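Local atomic coordinates of putative ubiquinone biosynthesis protein (Nostoc punctiforme, PDB entry 3MSQ), a protein that probably takes part in ubiquinone biosynthesis as a Coq4-type protein, though its precise biochemical role is not established. Residues S67-P72 with V112-Y117; F75-L80 with V91-M96; A147-Q152 with G196-Q201. One frame throughout, in Å; residues are numbered along the deposited sequence.

The three contacts tie successive parts of an all-helical chain around helix 114-133. Interaction 1 uses the first turn of that helix, while interaction 2 joins helix 77-81 to helix 88-98, whose Tyr92 and Glu95 bond to Asp127 and His130 farther along it. In interaction 3, Leu198 and Ile199 pack on its Tyr129 and on helix 139-152. Centres of interactions 1 and 3 lie about 17 Å apart, and the two touch where Trp70 CZ3 packs 4.0 Å from Gln201 O. Interaction 2 is centred about 25 Å from interaction 1; its nearest atoms stay about 12 Å from those of interaction 3. Asp127 and His130 belong to the His-Asp-x-x-His sequence characteristic of Coq4 proteins.

Interaction 1. Residues S67-P72 with V112-Y117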
ATOM      1  N   SER A  67       8.190 -18.423 -32.174  1.00 55.58           N
ATOM      2  CA  SER A  67       9.153 -18.481 -33.299  1.00 55.69           C
ATOM      3  C   SER A  67       8.770 -17.533 -34.420  1.00 58.04           C
ATOM      4  O   SER A  67       9.652 -16.853 -34.947  1.00 57.52           O
ATOM      5  CB  SER A  67       9.252 -19.895 -33.868  1.00 57.75           C
ATOM      6  OG  SER A  67       9.549 -20.811 -32.833  1.00 64.59           O
ATOM      7  N   GLU A  68       7.462 -17.491 -34.779  1.00 52.84           N
ATOM      8  CA  GLU A  68       6.923 -16.631 -35.834  1.00 52.09           C
ATOM      9  C   GLU A  68       6.633 -15.196 -35.349  1.00 55.18           C
ATOM     10  O   GLU A  68       6.492 -14.292 -36.186  1.00 54.96           O
ATOM     11  CB  GLU A  68       5.595 -17.189 -36.347  1.00 53.48           C
ATOM     12  CG  GLU A  68       5.590 -18.595 -36.910  1.00 64.85           C
ATOM     13  CD  GLU A  68       4.185 -19.010 -37.308  1.00 91.47           C
ATOM     14  OE1 GLU A  68       3.388 -18.131 -37.721  1.00 77.67           O
ATOM     15  OE2 GLU A  68       3.870 -20.216 -37.178  1.00 91.08           O
ATOM     16  N   ARG A  69       6.471 -15.003 -34.013  1.00 50.02           N
ATOM     17  CA  ARG A  69       6.042 -13.750 -33.368  1.00 48.73           C
ATOM     18  C   ARG A  69       4.717 -13.370 -34.005  1.00 55.14           C
ATOM     19  O   ARG A  69       4.506 -12.237 -34.443  1.00 57.05           O
ATOM     20  CB  ARG A  69       7.090 -12.635 -33.426  1.00 46.06           C
ATOM     21  CG  ARG A  69       8.376 -12.970 -32.686  1.00 52.35           C
ATOM     22  CD  ARG A  69       8.272 -12.640 -31.221  1.00 52.09           C
ATOM     23  NE  ARG A  69       9.546 -12.707 -30.501  1.00 59.51           N
ATOM     24  CZ  ARG A  69      10.407 -11.698 -30.407  1.00 67.13           C
ATOM     25  NH1 ARG A  69      10.177 -10.557 -31.045  1.00 55.15           N
ATOM     26  NH2 ARG A  69      11.520 -11.832 -29.698  1.00 47.18           N
ATOM     27  N   TRP A  70       3.850 -14.394 -34.116  1.00 51.02           N
ATOM     28  CA  TRP A  70       2.529 -14.374 -34.717  1.00 50.81           C
ATOM     29  C   TRP A  70       1.607 -13.428 -33.996  1.00 54.01           C
ATOM     30  O   TRP A  70       1.475 -13.502 -32.767  1.00 55.52           O
ATOM     31  CB  TRP A  70       1.915 -15.796 -34.729  1.00 50.10           C
ATOM     32  CG  TRP A  70       0.562 -15.852 -35.381  1.00 52.04           C
ATOM     33  CD1 TRP A  70       0.302 -16.060 -36.701  1.00 55.96           C
ATOM     34  CD2 TRP A  70      -0.709 -15.585 -34.760  1.00 52.15           C
ATOM     35  NE1 TRP A  70      -1.054 -15.954 -36.943  1.00 55.95           N
ATOM     36  CE2 TRP A  70      -1.693 -15.652 -35.771  1.00 56.42           C
ATOM     37  CE3 TRP A  70      -1.114 -15.291 -33.443  1.00 53.26           C
ATOM     38  CZ2 TRP A  70      -3.044 -15.444 -35.509  1.00 55.66           C
ATOM     39  CZ3 TRP A  70      -2.454 -15.079 -33.188  1.00 54.54           C
ATOM     40  CH2 TRP A  70      -3.404 -15.157 -34.214  1.00 55.70           C
ATOM     41  N   LEU A  71       0.904 -12.589 -34.764  1.00 47.35           N
ATOM     42  CA  LEU A  71      -0.119 -11.681 -34.237  1.00 45.25           C
ATOM     43  C   LEU A  71      -1.275 -11.706 -35.227  1.00 46.62           C
ATOM     44  O   LEU A  71      -1.026 -11.926 -36.404  1.00 46.94           O
ATOM     45  CB  LEU A  71       0.430 -10.266 -34.022  1.00 45.40           C
ATOM     46  CG  LEU A  71       1.399 -10.081 -32.849  1.00 48.80           C
ATOM     47  CD1 LEU A  71       2.072  -8.746 -32.922  1.00 48.38           C
ATOM     48  CD2 LEU A  71       0.708 -10.283 -31.506  1.00 47.61           C
ATOM     49  N   PRO A  72      -2.542 -11.576 -34.795  1.00 42.85           N
ATOM     50  CA  PRO A  72      -3.655 -11.701 -35.743  1.00 43.48           C
ATOM     51  C   PRO A  72      -3.743 -10.589 -36.791  1.00 50.80           C
ATOM     52  O   PRO A  72      -3.442  -9.428 -36.512  1.00 51.17           O
ATOM     53  CB  PRO A  72      -4.884 -11.760 -34.837  1.00 44.70           C
ATOM     54  CG  PRO A  72      -4.477 -11.052 -33.620  1.00 47.98           C
ATOM     55  CD  PRO A  72      -3.036 -11.345 -33.424  1.00 43.71           C
ATOM     56  N   VAL A 112       9.763  -6.356 -28.928  1.00 57.44           N
ATOM     57  CA  VAL A 112      11.206  -6.261 -28.780  1.00 57.07           C
ATOM     58  C   VAL A 112      11.844  -7.554 -28.237  1.00 58.80           C
ATOM     59  O   VAL A 112      13.017  -7.811 -28.502  1.00 58.65           O
ATOM     60  CB  VAL A 112      11.481  -4.974 -27.936  1.00 61.01           C
ATOM     61  CG1 VAL A 112      12.687  -5.095 -27.005  1.00 61.70           C
ATOM     62  CG2 VAL A 112      11.587  -3.745 -28.833  1.00 60.66           C
ATOM     63  N   ASP A 113      11.060  -8.369 -27.502  1.00 53.72           N
ATOM     64  CA  ASP A 113      11.501  -9.633 -26.890  1.00 52.70           C
ATOM     65  C   ASP A 113      10.327 -10.575 -26.642  1.00 54.58           C
ATOM     66  O   ASP A 113       9.211 -10.263 -27.069  1.00 55.01           O
ATOM     67  CB  ASP A 113      12.309  -9.360 -25.602  1.00 54.60           C
ATOM     68  CG  ASP A 113      11.563  -8.766 -24.409  1.00 59.80           C
ATOM     69  OD1 ASP A 113      10.432  -8.258 -24.599  1.00 59.30           O
ATOM     70  OD2 ASP A 113      12.114  -8.803 -23.290  1.00 61.20           O
ATOM     71  N   ASP A 114      10.555 -11.720 -25.955  1.00 49.07           N
ATOM     72  CA  ASP A 114       9.463 -12.667 -25.709  1.00 47.56           C
ATOM     73  C   ASP A 114       8.388 -12.141 -24.757  1.00 51.56           C
ATOM     74  O   ASP A 114       7.211 -12.460 -24.967  1.00 51.97           O
ATOM     75  CB  ASP A 114       9.966 -14.041 -25.267  1.00 49.54           C
ATOM     76  CG  ASP A 114      10.868 -14.818 -26.228  1.00 60.65           C
ATOM     77  OD1 ASP A 114      10.638 -14.743 -27.484  1.00 60.84           O
ATOM     78  OD2 ASP A 114      11.715 -15.604 -25.732  1.00 62.94           O
ATOM     79  N   ILE A 115       8.771 -11.339 -23.719  1.00 46.12           N
ATOM     80  CA  ILE A 115       7.802 -10.748 -22.774  1.00 44.60           C
ATOM     81  C   ILE A 115       6.893  -9.696 -23.481  1.00 48.15           C
ATOM     82  O   ILE A 115       5.669  -9.755 -23.332  1.00 46.60           O
ATOM     83  CB  ILE A 115       8.510 -10.213 -21.502  1.00 47.20           C
ATOM     84  CG1 ILE A 115       8.969 -11.388 -20.622  1.00 47.04           C
ATOM     85  CG2 ILE A 115       7.635  -9.214 -20.725  1.00 43.95           C
ATOM     86  CD1 ILE A 115      10.033 -11.048 -19.570  1.00 47.09           C
ATOM     87  N   SER A 116       7.490  -8.781 -24.293  1.00 45.10           N
ATOM     88  CA  SER A 116       6.703  -7.808 -25.054  1.00 44.31           C
ATOM     89  C   SER A 116       5.874  -8.535 -26.124  1.00 48.56           C
ATOM     90  O   SER A 116       4.744  -8.125 -26.413  1.00 49.30           O
ATOM     91  CB  SER A 116       7.573  -6.701 -25.641  1.00 45.64           C
ATOM     92  OG  SER A 116       8.720  -7.212 -26.292  1.00 54.54           O
ATOM     93  N   TYR A 117       6.404  -9.664 -26.644  1.00 43.02           N
ATOM     94  CA  TYR A 117       5.632 -10.469 -27.575  1.00 42.42           C
ATOM     95  C   TYR A 117       4.352 -11.066 -26.900  1.00 47.38           C
ATOM     96  O   TYR A 117       3.252 -10.897 -27.411  1.00 47.84           O
ATOM     97  CB  TYR A 117       6.472 -11.581 -28.229  1.00 42.59           C
ATOM     98  CG  TYR A 117       5.579 -12.534 -28.992  1.00 43.75           C
ATOM     99  CD1 TYR A 117       4.744 -12.075 -30.007  1.00 45.89           C
ATOM    100  CD2 TYR A 117       5.483 -13.871 -28.630  1.00 44.49           C
ATOM    101  CE1 TYR A 117       3.834 -12.918 -30.635  1.00 46.25           C
ATOM    102  CE2 TYR A 117       4.620 -14.740 -29.296  1.00 45.45           C
ATOM    103  CZ  TYR A 117       3.793 -14.256 -30.296  1.00 50.78           C
ATOM    104  OH  TYR A 117       2.907 -15.083 -30.942  1.00 51.30           O
TER
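A capped helix start meets a helix end: helix 114-133 receives the chain leaving helix 60-68. Asp113 is the N-cap, its OD1 taking Ser116 N from above the carboxylate plane and Ser116 OG on the anti lone pair. Arg69, with positive phi (56°), breaks the preceding helix; its side chain, bent at chi2, runs along the Tyr117 ring with its end at Asp113 and Asp114. Tyr117, CG anti to the backbone N, carries its phenol to the loop, where OH donates to Trp70 O at 2.8 Å, on a carbonyl lone pair. Arg69 CA lies over one ring face in a CH-pi contact, 4.0 Å from the centroid, and Arg69 CD is 3.5 Å from Tyr117 CG. An alanine in place of Tyr117 would remove the phenol bond and the ring under Arg69, and would probably loosen the hold of helix 114-133 on the chain leaving helix 60-68. The guanidinium plane, 16° from that of the ring, lies beyond it, with Asp113 O over the guanidinium centre. Arg69 NH2 makes a long salt bridge (3.8 Å) to Asp114 OD1, a carboxylate also paired with Lys57. Phe66 of helix 60-68 meets the Tyr117 ring edge-to-face, and Trp70 packs on Leu121 of helix 114-133.

Interaction 2. Residues F75-L80 with V91-M96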
ATOM      1  N   PHE A  75      -8.878  -6.973 -39.117  1.00 60.46           N
ATOM      2  CA  PHE A  75     -10.231  -7.314 -39.504  1.00 60.66           C
ATOM      3  C   PHE A  75     -11.166  -6.126 -39.439  1.00 69.80           C
ATOM      4  O   PHE A  75     -10.979  -5.248 -38.595  1.00 72.29           O
ATOM      5  CB  PHE A  75     -10.765  -8.444 -38.603  1.00 60.61           C
ATOM      6  CG  PHE A  75     -10.652  -8.205 -37.117  1.00 59.40           C
ATOM      7  CD1 PHE A  75     -11.662  -7.545 -36.425  1.00 61.12           C
ATOM      8  CD2 PHE A  75      -9.558  -8.675 -36.402  1.00 59.07           C
ATOM      9  CE1 PHE A  75     -11.567  -7.334 -35.049  1.00 60.58           C
ATOM     10  CE2 PHE A  75      -9.458  -8.453 -35.024  1.00 60.45           C
ATOM     11  CZ  PHE A  75     -10.463  -7.777 -34.360  1.00 58.33           C
ATOM     12  N   ASN A  76     -12.182  -6.105 -40.306  1.00 67.34           N
ATOM     13  CA  ASN A  76     -13.229  -5.083 -40.271  1.00 68.58           C
ATOM     14  C   ASN A  76     -14.442  -5.764 -39.594  1.00 74.13           C
ATOM     15  O   ASN A  76     -14.922  -6.786 -40.104  1.00 74.49           O
ATOM     16  CB  ASN A  76     -13.559  -4.592 -41.691  1.00 65.94           C
ATOM     17  CG  ASN A  76     -14.652  -3.553 -41.795  1.00 84.44           C
ATOM     18  OD1 ASN A  76     -15.007  -2.858 -40.831  1.00 90.13           O
ATOM     19  ND2 ASN A  76     -15.195  -3.400 -42.986  1.00 70.25           N
ATOM     20  N   LEU A  77     -14.900  -5.237 -38.431  1.00 70.49           N
ATOM     21  CA  LEU A  77     -16.036  -5.823 -37.686  1.00 70.57           C
ATOM     22  C   LEU A  77     -17.277  -6.070 -38.529  1.00 74.35           C
ATOM     23  O   LEU A  77     -17.978  -7.060 -38.301  1.00 74.63           O
ATOM     24  CB  LEU A  77     -16.416  -5.008 -36.432  1.00 70.93           C
ATOM     25  CG  LEU A  77     -15.594  -5.234 -35.171  1.00 74.60           C
ATOM     26  CD1 LEU A  77     -15.902  -4.174 -34.141  1.00 75.20           C
ATOM     27  CD2 LEU A  77     -15.832  -6.616 -34.566  1.00 77.36           C
ATOM     28  N   ASP A  78     -17.540  -5.182 -39.505  1.00 70.68           N
ATOM     29  CA  ASP A  78     -18.693  -5.277 -40.404  1.00 72.10           C
ATOM     30  C   ASP A  78     -18.617  -6.495 -41.325  1.00 73.39           C
ATOM     31  O   ASP A  78     -19.645  -7.112 -41.602  1.00 73.17           O
ATOM     32  CB  ASP A  78     -18.864  -3.971 -41.200  1.00 76.57           C
ATOM     33  CG  ASP A  78     -19.114  -2.749 -40.325  1.00 96.44           C
ATOM     34  OD1 ASP A  78     -20.185  -2.691 -39.675  1.00103.65           O
ATOM     35  OD2 ASP A  78     -18.225  -1.859 -40.274  1.00 98.70           O
ATOM     36  N   ASP A  79     -17.399  -6.858 -41.769  1.00 68.70           N
ATOM     37  CA  ASP A  79     -17.160  -8.016 -42.639  1.00 67.45           C
ATOM     38  C   ASP A  79     -17.254  -9.340 -41.882  1.00 68.14           C
ATOM     39  O   ASP A  79     -17.679 -10.344 -42.465  1.00 69.02           O
ATOM     40  CB  ASP A  79     -15.826  -7.892 -43.365  1.00 67.92           C
ATOM     41  CG  ASP A  79     -15.852  -6.852 -44.450  1.00 75.55           C
ATOM     42  OD1 ASP A  79     -16.591  -7.048 -45.444  1.00 82.00           O
ATOM     43  OD2 ASP A  79     -15.163  -5.827 -44.299  1.00 75.62           O
ATOM     44  N   LEU A  80     -16.862  -9.333 -40.584  1.00 59.57           N
ATOM     45  CA  LEU A  80     -16.947 -10.488 -39.692  1.00 56.82           C
ATOM     46  C   LEU A  80     -18.405 -10.813 -39.423  1.00 63.92           C
ATOM     47  O   LEU A  80     -18.774 -11.987 -39.432  1.00 64.33           O
ATOM     48  CB  LEU A  80     -16.243 -10.213 -38.354  1.00 54.25           C
ATOM     49  CG  LEU A  80     -14.725 -10.214 -38.326  1.00 54.19           C
ATOM     50  CD1 LEU A  80     -14.248  -9.979 -36.920  1.00 52.18           C
ATOM     51  CD2 LEU A  80     -14.158 -11.523 -38.844  1.00 53.43           C
ATOM     52  N   VAL A  91     -20.332 -14.234 -34.101  1.00 69.64           N
ATOM     53  CA  VAL A  91     -20.600 -14.148 -32.661  1.00 67.70           C
ATOM     54  C   VAL A  91     -19.850 -12.966 -32.036  1.00 74.09           C
ATOM     55  O   VAL A  91     -20.464 -12.174 -31.310  1.00 74.18           O
ATOM     56  CB  VAL A  91     -20.339 -15.484 -31.915  1.00 68.63           C
ATOM     57  CG1 VAL A  91     -20.681 -15.370 -30.428  1.00 67.88           C
ATOM     58  CG2 VAL A  91     -21.103 -16.639 -32.555  1.00 68.73           C
ATOM     59  N   TYR A  92     -18.533 -12.836 -32.351  1.00 72.00           N
ATOM     60  CA  TYR A  92     -17.642 -11.776 -31.855  1.00 71.36           C
ATOM     61  C   TYR A  92     -18.127 -10.397 -32.270  1.00 73.45           C
ATOM     62  O   TYR A  92     -18.302  -9.541 -31.404  1.00 72.06           O
ATOM     63  CB  TYR A  92     -16.185 -12.016 -32.301  1.00 73.05           C
ATOM     64  CG  TYR A  92     -15.185 -11.041 -31.710  1.00 76.86           C
ATOM     65  CD1 TYR A  92     -15.030 -10.920 -30.326  1.00 79.26           C
ATOM     66  CD2 TYR A  92     -14.372 -10.257 -32.530  1.00 77.61           C
ATOM     67  CE1 TYR A  92     -14.115 -10.024 -29.774  1.00 81.11           C
ATOM     68  CE2 TYR A  92     -13.444  -9.364 -31.989  1.00 78.20           C
ATOM     69  CZ  TYR A  92     -13.317  -9.252 -30.610  1.00 90.91           C
ATOM     70  OH  TYR A  92     -12.401  -8.385 -30.057  1.00 97.36           O
ATOM     71  N   ALA A  93     -18.383 -10.205 -33.578  1.00 71.19           N
ATOM     72  CA  ALA A  93     -18.866  -8.953 -34.154  1.00 73.17           C
ATOM     73  C   ALA A  93     -20.229  -8.526 -33.594  1.00 80.67           C
ATOM     74  O   ALA A  93     -20.373  -7.367 -33.204  1.00 80.47           O
ATOM     75  CB  ALA A  93     -18.919  -9.056 -35.667  1.00 74.68           C
ATOM     76  N   ARG A  94     -21.200  -9.464 -33.505  1.00 80.38           N
ATOM     77  CA  ARG A  94     -22.545  -9.206 -32.974  1.00 82.94           C
ATOM     78  C   ARG A  94     -22.497  -8.652 -31.550  1.00 88.67           C
ATOM     79  O   ARG A  94     -23.223  -7.698 -31.252  1.00 90.19           O
ATOM     80  CB  ARG A  94     -23.438 -10.460 -33.049  1.00 84.18           C
ATOM     81  N   GLU A  95     -21.616  -9.211 -30.694  1.00 84.51           N
ATOM     82  CA  GLU A  95     -21.469  -8.733 -29.323  1.00 84.72           C
ATOM     83  C   GLU A  95     -20.520  -7.533 -29.141  1.00 91.27           C
ATOM     84  O   GLU A  95     -20.554  -6.878 -28.092  1.00 91.02           O
ATOM     85  CB  GLU A  95     -21.248  -9.867 -28.317  1.00 84.89           C
ATOM     86  CG  GLU A  95     -19.931 -10.606 -28.422  1.00 91.23           C
ATOM     87  CD  GLU A  95     -19.730 -11.549 -27.252  1.00105.94           C
ATOM     88  OE1 GLU A  95     -20.327 -12.652 -27.273  1.00 96.12           O
ATOM     89  OE2 GLU A  95     -19.042 -11.153 -26.280  1.00 92.22           O
HETATM   90  N   MSE A  96     -19.705  -7.224 -30.174  1.00 89.75           N
HETATM   91  CA  MSE A  96     -18.814  -6.057 -30.177  1.00 90.34           C
HETATM   92  C   MSE A  96     -19.650  -4.803 -30.450  1.00 96.01           C
HETATM   93  O   MSE A  96     -19.426  -3.762 -29.823  1.00 95.98           O
HETATM   94  CB  MSE A  96     -17.708  -6.176 -31.242  1.00 92.62           C
HETATM   95  CG  MSE A  96     -16.400  -6.836 -30.750  1.00 98.88           C
HETATM   96 SE   MSE A  96     -15.677  -6.353 -28.971  0.75106.49          SE
HETATM   97  CE  MSE A  96     -15.879  -4.316 -29.040  1.00104.49           C
TER
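Asn76 O is gripped by two backbone donors, Asp79 N at 3.0 Å and Leu80 N at 3.2 Å, which fold the chain into the first turn of helix 77-81. Asn76 is its N-cap residue, and its ND2 donates to Asp79 OD2, meeting that oxygen from above the carboxylate plane. The face of this turn that meets helix 88-98 is apolar. Leu77 enters with its CD2 branch, which lies 3.8 Å from CB of Met96, a selenomethionine, and 4.1 Å from Ala93 CB; the leucine and Met96 side chains cross at about a right angle. Ala93 is small enough to let the helices come close, its CB sitting 3.4 Å from Leu77 O and beside Leu80 CB. Phe75 has CG in the crowded position between backbone N and carbonyl carbon (chi1 52°), which sends CE1 to the edge of the Tyr92 ring, 4.1 Å from CE2. Met96, bent at chi2 and chi3, lays its CG over the centre of one face of that ring. Tyr92 OH is hydrogen-bonded to Asp127 and Glu95 OE2 to His130, joining helix 88-98 to helix 114-133, while Trp207 meets Phe75 edge-to-face.

Interaction 3. Residues A147-Q152 with G196-Q201; sequences AFFLAQ and GKLIAQ
The last turn of helix 139-152 is stitched to a loop containing a type I beta turn, Leu198 to Gln201, within the helical Coq4 fold. The tight part of the contact is buried. Gln152, its chain extended beyond CG, sets its amide against the loop backbone: OE1 takes Leu198 N at 3.0 Å, nearly straight (169°) and on a lone pair, while NE2 gives to Gly196 O at 3.0 Å from above the carbonyl plane. NE2 is also bonded to Thr194 O, so the amide flip is fixed. Beside it, Leu198 CD1 lies 3.6 Å from Phe148 CE1 and meets the edge of the Phe149 ring, where Ile199 CD1 sits 3.7 Å from CZ. Trp122 and Tyr129 of helix 114-133 pack on Phe149 too. The looser side is partly exposed. Here Lys197, bent at chi2, runs past Gln152 CB so that NZ donates to Gln152 O at 3.0 Å; its charge probably offsets the negative end of the helix dipole. Beyond it, Ala200 and Gln201 turn from helix 139-152, and Gln201 NE2 closes the loop on itself by donating to Lys197 O at 2.8 Å, in the carbonyl plane.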
ATOM      1  N   ALA A 147      -9.433 -17.658 -14.602  1.00 51.63           N
ATOM      2  CA  ALA A 147      -9.292 -18.924 -13.883  1.00 51.35           C
ATOM      3  C   ALA A 147      -9.120 -20.047 -14.887  1.00 53.55           C
ATOM      4  O   ALA A 147      -8.244 -20.886 -14.699  1.00 53.59           O
ATOM      5  CB  ALA A 147     -10.498 -19.161 -12.969  1.00 52.58           C
ATOM      6  N   PHE A 148      -9.868 -19.993 -16.001  1.00 50.01           N
ATOM      7  CA  PHE A 148      -9.771 -20.938 -17.124  1.00 50.26           C
ATOM      8  C   PHE A 148      -8.355 -20.844 -17.746  1.00 54.19           C
ATOM      9  O   PHE A 148      -7.730 -21.878 -17.983  1.00 53.83           O
ATOM     10  CB  PHE A 148     -10.871 -20.638 -18.180  1.00 51.78           C
ATOM     11  CG  PHE A 148     -10.929 -21.545 -19.394  1.00 53.18           C
ATOM     12  CD1 PHE A 148      -9.999 -21.426 -20.421  1.00 53.69           C
ATOM     13  CD2 PHE A 148     -11.969 -22.457 -19.552  1.00 55.41           C
ATOM     14  CE1 PHE A 148     -10.061 -22.263 -21.540  1.00 54.60           C
ATOM     15  CE2 PHE A 148     -12.032 -23.284 -20.679  1.00 57.74           C
ATOM     16  CZ  PHE A 148     -11.080 -23.177 -21.666  1.00 54.80           C
ATOM     17  N   PHE A 149      -7.846 -19.596 -17.941  1.00 50.19           N
ATOM     18  CA  PHE A 149      -6.536 -19.285 -18.524  1.00 49.48           C
ATOM     19  C   PHE A 149      -5.362 -19.726 -17.628  1.00 55.22           C
ATOM     20  O   PHE A 149      -4.382 -20.309 -18.130  1.00 53.65           O
ATOM     21  CB  PHE A 149      -6.454 -17.807 -18.921  1.00 50.59           C
ATOM     22  CG  PHE A 149      -5.346 -17.516 -19.902  1.00 52.77           C
ATOM     23  CD1 PHE A 149      -5.431 -17.949 -21.225  1.00 56.62           C
ATOM     24  CD2 PHE A 149      -4.202 -16.828 -19.503  1.00 54.78           C
ATOM     25  CE1 PHE A 149      -4.379 -17.723 -22.126  1.00 56.70           C
ATOM     26  CE2 PHE A 149      -3.155 -16.601 -20.407  1.00 57.33           C
ATOM     27  CZ  PHE A 149      -3.258 -17.040 -21.716  1.00 55.16           C
ATOM     28  N   LEU A 150      -5.495 -19.498 -16.286  1.00 53.03           N
ATOM     29  CA  LEU A 150      -4.521 -19.911 -15.255  1.00 52.31           C
ATOM     30  C   LEU A 150      -4.450 -21.459 -15.180  1.00 55.93           C
ATOM     31  O   LEU A 150      -3.363 -22.008 -14.977  1.00 57.02           O
ATOM     32  CB  LEU A 150      -4.874 -19.277 -13.881  1.00 51.88           C
ATOM     33  CG  LEU A 150      -3.893 -19.453 -12.704  1.00 56.00           C
ATOM     34  CD1 LEU A 150      -2.725 -18.521 -12.820  1.00 57.21           C
ATOM     35  CD2 LEU A 150      -4.560 -19.148 -11.398  1.00 53.67           C
ATOM     36  N   ALA A 151      -5.596 -22.155 -15.399  1.00 50.31           N
ATOM     37  CA  ALA A 151      -5.653 -23.621 -15.385  1.00 49.65           C
ATOM     38  C   ALA A 151      -4.879 -24.228 -16.550  1.00 53.99           C
ATOM     39  O   ALA A 151      -4.287 -25.287 -16.386  1.00 54.82           O
ATOM     40  CB  ALA A 151      -7.099 -24.100 -15.415  1.00 50.20           C
ATOM     41  N   GLN A 152      -4.871 -23.542 -17.711  1.00 49.75           N
ATOM     42  CA  GLN A 152      -4.233 -23.948 -18.964  1.00 48.54           C
ATOM     43  C   GLN A 152      -2.775 -23.535 -19.070  1.00 52.65           C
ATOM     44  O   GLN A 152      -1.905 -24.388 -19.216  1.00 51.17           O
ATOM     45  CB  GLN A 152      -4.984 -23.317 -20.139  1.00 49.07           C
ATOM     46  CG  GLN A 152      -6.274 -24.006 -20.522  1.00 60.22           C
ATOM     47  CD  GLN A 152      -6.587 -23.800 -21.974  1.00 69.24           C
ATOM     48  OE1 GLN A 152      -6.307 -22.745 -22.565  1.00 72.28           O
ATOM     49  NE2 GLN A 152      -7.148 -24.816 -22.582  1.00 46.90           N
ATOM     50  N   GLY A 196      -6.523 -28.423 -25.563  1.00 51.10           N
ATOM     51  CA  GLY A 196      -6.252 -27.412 -26.571  1.00 50.30           C
ATOM     52  C   GLY A 196      -6.126 -26.052 -25.935  1.00 57.70           C
ATOM     53  O   GLY A 196      -7.124 -25.484 -25.464  1.00 59.66           O
ATOM     54  N   LYS A 197      -4.891 -25.546 -25.876  1.00 53.73           N
ATOM     55  CA  LYS A 197      -4.578 -24.262 -25.253  1.00 52.48           C
ATOM     56  C   LYS A 197      -5.119 -23.099 -26.075  1.00 55.73           C
ATOM     57  O   LYS A 197      -4.962 -23.093 -27.292  1.00 55.00           O
ATOM     58  CB  LYS A 197      -3.049 -24.118 -25.043  1.00 54.25           C
ATOM     59  CG  LYS A 197      -2.349 -25.322 -24.383  1.00 51.29           C
ATOM     60  CD  LYS A 197      -2.582 -25.387 -22.892  1.00 57.47           C
ATOM     61  CE  LYS A 197      -2.175 -26.712 -22.309  1.00 66.87           C
ATOM     62  NZ  LYS A 197      -2.569 -26.816 -20.878  1.00 78.95           N
ATOM     63  N   LEU A 198      -5.754 -22.122 -25.410  1.00 52.92           N
ATOM     64  CA  LEU A 198      -6.291 -20.913 -26.043  1.00 52.75           C
ATOM     65  C   LEU A 198      -5.160 -20.139 -26.717  1.00 56.26           C
ATOM     66  O   LEU A 198      -5.252 -19.849 -27.906  1.00 55.88           O
ATOM     67  CB  LEU A 198      -6.952 -19.987 -24.992  1.00 52.41           C
ATOM     68  CG  LEU A 198      -8.270 -20.424 -24.351  1.00 56.12           C
ATOM     69  CD1 LEU A 198      -8.658 -19.432 -23.252  1.00 54.62           C
ATOM     70  CD2 LEU A 198      -9.391 -20.588 -25.402  1.00 55.76           C
ATOM     71  N   ILE A 199      -4.090 -19.835 -25.941  1.00 51.78           N
ATOM     72  CA  ILE A 199      -2.892 -19.086 -26.340  1.00 50.71           C
ATOM     73  C   ILE A 199      -2.175 -19.648 -27.595  1.00 56.45           C
ATOM     74  O   ILE A 199      -1.573 -18.862 -28.335  1.00 56.97           O
ATOM     75  CB  ILE A 199      -1.942 -18.863 -25.111  1.00 52.78           C
ATOM     76  CG1 ILE A 199      -0.958 -17.701 -25.301  1.00 53.38           C
ATOM     77  CG2 ILE A 199      -1.224 -20.125 -24.644  1.00 52.75           C
ATOM     78  CD1 ILE A 199      -1.505 -16.327 -24.935  1.00 60.84           C
ATOM     79  N   ALA A 200      -2.292 -20.989 -27.853  1.00 51.74           N
ATOM     80  CA  ALA A 200      -1.675 -21.703 -28.991  1.00 50.80           C
ATOM     81  C   ALA A 200      -2.386 -21.542 -30.340  1.00 51.66           C
ATOM     82  O   ALA A 200      -1.812 -21.913 -31.366  1.00 50.78           O
ATOM     83  CB  ALA A 200      -1.527 -23.185 -28.660  1.00 52.04           C
ATOM     84  N   GLN A 201      -3.619 -20.994 -30.340  1.00 48.09           N
ATOM     85  CA  GLN A 201      -4.463 -20.835 -31.534  1.00 48.57           C
ATOM     86  C   GLN A 201      -4.183 -19.611 -32.381  1.00 54.66           C
ATOM     87  O   GLN A 201      -4.045 -18.502 -31.842  1.00 53.57           O
ATOM     88  CB  GLN A 201      -5.965 -20.870 -31.188  1.00 49.29           C
ATOM     89  CG  GLN A 201      -6.423 -22.049 -30.333  1.00 45.72           C
ATOM     90  CD  GLN A 201      -5.892 -23.369 -30.817  1.00 55.49           C
ATOM     91  OE1 GLN A 201      -6.156 -23.804 -31.937  1.00 49.80           O
ATOM     92  NE2 GLN A 201      -5.160 -24.056 -29.961  1.00 52.65           N
TER